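Local coordinates for protein serine hydrolase CCSP0084 (Cycloclasticus sp. P1, PDB 4I3F) that is a serine hydrolase, probably a dual esterase and carbon-carbon bond hydrolase acting on meta-cleavage products of aromatic hydrocarbon breakdown, at residues 22-27 and 33-38; 49-52 and 58-61. All blocks are in the same frame, centred on the assembly; numbering follows the deposited sequence.

Contact 1 of 2, residues 22-27 and 33-38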
# COMPACT_ATOMS: atom_id res chain seq x y z
N MET A 22 -1.81 20.79 -0.62
CA MET A 22 -1.66 19.58 -1.40
C MET A 22 -2.15 19.78 -2.83
O MET A 22 -3.19 20.39 -3.06
CB MET A 22 -2.41 18.41 -0.76
CG MET A 22 -2.00 17.05 -1.34
SD MET A 22 -3.13 15.71 -0.95
CE MET A 22 -4.38 16.00 -2.20
N GLN A 23 -1.39 19.24 -3.78
CA GLN A 23 -1.72 19.38 -5.19
C GLN A 23 -2.13 18.03 -5.74
O GLN A 23 -1.66 16.99 -5.30
CB GLN A 23 -0.50 19.89 -5.96
CG GLN A 23 0.24 21.03 -5.27
CD GLN A 23 1.66 21.21 -5.79
OE1 GLN A 23 1.99 20.76 -6.89
NE2 GLN A 23 2.50 21.86 -4.99
N THR A 24 -3.04 18.05 -6.71
CA THR A 24 -3.38 16.85 -7.45
C THR A 24 -3.12 17.09 -8.93
O THR A 24 -3.17 18.24 -9.40
CB THR A 24 -4.84 16.45 -7.25
OG1 THR A 24 -5.69 17.50 -7.73
CG2 THR A 24 -5.13 16.20 -5.77
N SER A 25 -2.83 16.02 -9.65
CA SER A 25 -2.65 16.11 -11.09
C SER A 25 -2.97 14.76 -11.69
O SER A 25 -3.05 13.75 -10.99
CB SER A 25 -1.21 16.51 -11.42
OG SER A 25 -0.27 15.62 -10.85
N ASN A 26 -3.20 14.74 -13.00
CA ASN A 26 -3.31 13.51 -13.75
C ASN A 26 -2.11 13.47 -14.67
O ASN A 26 -1.89 14.39 -15.46
CB ASN A 26 -4.61 13.47 -14.54
CG ASN A 26 -5.83 13.48 -13.65
OD1 ASN A 26 -6.18 12.46 -13.06
ND2 ASN A 26 -6.49 14.63 -13.54
N ILE A 27 -1.32 12.41 -14.55
CA ILE A 27 -0.05 12.36 -15.25
C ILE A 27 0.05 11.06 -16.06
O ILE A 27 -0.28 9.99 -15.56
CB ILE A 27 1.12 12.54 -14.26
CG1 ILE A 27 2.47 12.56 -14.98
CG2 ILE A 27 1.09 11.48 -13.17
CD1 ILE A 27 3.56 13.21 -14.16
N ASN A 33 -3.46 7.10 -17.62
CA ASN A 33 -3.15 8.21 -16.71
C ASN A 33 -3.18 7.82 -15.25
O ASN A 33 -4.04 7.06 -14.81
CB ASN A 33 -4.10 9.38 -16.94
CG ASN A 33 -3.80 10.11 -18.22
OD1 ASN A 33 -2.64 10.35 -18.55
ND2 ASN A 33 -4.84 10.48 -18.96
N THR A 34 -2.24 8.37 -14.49
CA THR A 34 -2.19 8.16 -13.04
C THR A 34 -2.68 9.40 -12.30
O THR A 34 -2.22 10.51 -12.55
CB THR A 34 -0.77 7.82 -12.57
OG1 THR A 34 -0.46 6.48 -12.96
CG2 THR A 34 -0.67 7.93 -11.05
N PHE A 35 -3.63 9.21 -11.38
CA PHE A 35 -4.04 10.31 -10.52
C PHE A 35 -3.03 10.42 -9.39
O PHE A 35 -2.73 9.43 -8.72
CB PHE A 35 -5.44 10.08 -9.96
CG PHE A 35 -5.93 11.19 -9.07
CD1 PHE A 35 -6.38 12.38 -9.62
CD2 PHE A 35 -5.91 11.04 -7.69
CE1 PHE A 35 -6.81 13.41 -8.81
CE2 PHE A 35 -6.35 12.06 -6.87
CZ PHE A 35 -6.80 13.25 -7.43
N LEU A 36 -2.49 11.62 -9.19
CA LEU A 36 -1.38 11.80 -8.27
C LEU A 36 -1.67 12.86 -7.21
O LEU A 36 -2.10 13.97 -7.53
CB LEU A 36 -0.13 12.20 -9.05
CG LEU A 36 1.12 12.47 -8.22
CD1 LEU A 36 1.63 11.19 -7.58
CD2 LEU A 36 2.19 13.14 -9.06
N ASN A 37 -1.46 12.51 -5.95
CA ASN A 37 -1.43 13.50 -4.88
C ASN A 37 0.02 13.86 -4.53
O ASN A 37 0.87 12.97 -4.44
CB ASN A 37 -2.11 12.96 -3.64
CG ASN A 37 -3.55 12.56 -3.89
OD1 ASN A 37 -4.45 13.39 -3.87
ND2 ASN A 37 -3.78 11.27 -4.10
N GLU A 38 0.31 15.14 -4.35
CA GLU A 38 1.65 15.59 -3.97
C GLU A 38 1.61 16.61 -2.84
O GLU A 38 0.69 17.42 -2.74
CB GLU A 38 2.34 16.26 -5.16
CG GLU A 38 3.06 15.32 -6.09
CD GLU A 38 3.78 16.07 -7.19
OE1 GLU A 38 3.10 16.54 -8.13
OE2 GLU A 38 5.01 16.21 -7.11
O HOH W 1 0.25 16.40 -8.38
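Gln23 and Glu38, Ser25 and Leu36, and Ile27 and Thr34 are three antiparallel pairs joined by hydrogen bonds in both directions, so that all six amides donate and all six carbonyls accept across the contact. Leu36 N to Ser25 O and Thr34 N to Ile27 O each span 2.8 Å. The non-hydrogen-bonded pairs, Thr24 with Asn37 and Asn26 with Phe35, alternate with them; here the backbones of Phe35 and Asn37 bond instead to Asp80 and Ala78, at the end of and within the neighbouring strand 75-79. On the side of Ser25 and Glu38, a water molecule lies 2.6 Å from Ser25 OG and donates to Glu38 OE1 at 2.9 Å. That carboxylate is further satisfied by a salt bridge from OE1 to Lys114 and a hydrogen bond of OE2 with His75, so its charge is probably well compensated. On the other side, Asn26 OD1 meets the Phe35 ring at its edge, in plane, 3.4 Å from CD1, while Thr24 CB approaches Phe35 CZ obliquely. Asn37 ND2 is bonded to Ala78 O, and its OD1 faces carbon: Met22 CE lies 3.1 Å away and Thr24 CG2 3.5 Å. Met22 gets there with CG anti to the backbone N (chi1 -166°) and a bend at chi3 (81°). With an alanine here the sulfur and its methyl are gone, which would probably leave a gap between Asn37 and Met60 of helix 59-63. The arrangement is a regular antiparallel beta hairpin, placed at the edge of the central sheet of an alpha/beta hydrolase.

Contact 2 of 2, residues 49-52 and 58-61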
# COMPACT_ATOMS: atom_id res chain seq x y z
N LEU A 49 4.51 6.99 -1.71
CA LEU A 49 3.67 6.21 -0.80
C LEU A 49 2.66 5.39 -1.59
O LEU A 49 1.90 5.94 -2.40
CB LEU A 49 2.93 7.13 0.19
CG LEU A 49 3.85 7.88 1.15
CD1 LEU A 49 4.04 9.32 0.68
CD2 LEU A 49 3.33 7.85 2.58
N LEU A 50 2.66 4.08 -1.36
CA LEU A 50 1.81 3.17 -2.13
C LEU A 50 0.76 2.53 -1.24
O LEU A 50 1.09 1.82 -0.27
CB LEU A 50 2.68 2.09 -2.82
CG LEU A 50 3.77 2.60 -3.77
CD1 LEU A 50 4.51 1.44 -4.43
CD2 LEU A 50 3.17 3.52 -4.82
N HIS A 51 -0.51 2.79 -1.56
CA HIS A 51 -1.64 2.36 -0.73
C HIS A 51 -1.97 0.86 -0.82
O HIS A 51 -1.35 0.14 -1.61
CB HIS A 51 -2.86 3.19 -1.11
CG HIS A 51 -3.42 2.88 -2.46
ND1 HIS A 51 -3.36 3.77 -3.52
CD2 HIS A 51 -4.07 1.79 -2.93
CE1 HIS A 51 -3.94 3.23 -4.57
NE2 HIS A 51 -4.38 2.03 -4.24
N GLY A 52 -2.92 0.41 -0.00
CA GLY A 52 -3.29 -1.00 0.06
C GLY A 52 -4.42 -1.40 -0.87
O GLY A 52 -4.75 -0.67 -1.81
N ASN A 58 -7.80 3.98 -2.32
CA ASN A 58 -7.10 4.98 -3.12
C ASN A 58 -6.00 5.61 -2.28
O ASN A 58 -5.84 5.26 -1.11
CB ASN A 58 -8.06 6.01 -3.76
CG ASN A 58 -8.67 7.00 -2.74
OD1 ASN A 58 -9.30 7.99 -3.13
ND2 ASN A 58 -8.46 6.76 -1.46
N ALA A 59 -5.23 6.51 -2.87
CA ALA A 59 -4.09 7.11 -2.17
C ALA A 59 -4.52 7.86 -0.92
O ALA A 59 -4.00 7.63 0.17
CB ALA A 59 -3.32 8.03 -3.10
N MET A 60 -5.48 8.76 -1.06
CA MET A 60 -5.82 9.62 0.06
C MET A 60 -6.46 8.89 1.23
O MET A 60 -6.24 9.26 2.38
CB MET A 60 -6.68 10.80 -0.39
CG MET A 60 -5.90 11.79 -1.23
SD MET A 60 -4.36 12.27 -0.42
CE MET A 60 -5.05 13.20 0.93
N SER A 61 -7.24 7.84 0.96
CA SER A 61 -7.89 7.11 2.06
C SER A 61 -6.84 6.48 2.97
O SER A 61 -7.04 6.36 4.18
CB SER A 61 -8.88 6.05 1.55
OG SER A 61 -8.20 5.00 0.88
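The backbones of His51 and Ala59 pass with their CA atoms 5.5 Å apart, the nearest such approach between residues 49-52 and 58-61. Strand 46-50 has just ended, and the chain continues through His51 and Gly52 in an extended form; on the facing side Asn58 is also extended (phi -153°), whereas Ala59 has turned helical (phi -61°). Asn58 is thus the N-cap of helix 59-63, and the contact brings the end of a strand against the first turn of a helix. The side chain of His51 does nearly all the bridging. His51 points its CB toward the helix start, and with CG between the backbone N and the carbonyl carbon (chi1 70°) the ring is brought against Asn58 C. One face of the ring is covered by Asn58 C, 3.4 Å above the plane, offset toward the rim and nearest His51 ND1. Farther round the ring, CE1 comes to 3.9 Å from Asn58 CA, and at its root His51 CB is 3.6 Å from Asn58 O. Ala59 N is equally close to ND1, at 3.4 Å, but the angle is too poor for a hydrogen bond; that amide donates instead to Asp80 OD1. What joins the two segments is therefore packing of the imidazole face against the carbonyl carbon of Asn58, with polar ties made to third parties. Gly52 N is hydrogen-bonded to Asn62 OD1 of the same helix, and Phe84 makes an edge-to-face contact with the imidazole. His51 and Gly52 correspond to the His-Gly motif that follows a core strand in many alpha/beta hydrolases, where the ensuing loop commonly borders the oxyanion hole; a similar place is probable here, since His51 lies near the predicted nucleophile elbow.

In the fold
From the N terminus the chain first makes contact 1, whose two strands are joined by a short turn, and only after that hairpin is closed does strand 46-50 lead into contact 2. The two are therefore in series, neither nested nor crossed, and contact 2 closes the loop between strand 46-50 and helix 59-63. Both reach one mixed sheet, contact 1 through its outermost hairpin and contact 2 through strand 46-50, nearer the centre of the molecule, with strand 75-79 lying between their strands. Their centres are about 12 Å apart, yet they meet directly: Asn37 packs on Ala59 and Met60, and Met22 on Met60, which ties the hairpin to the helix start.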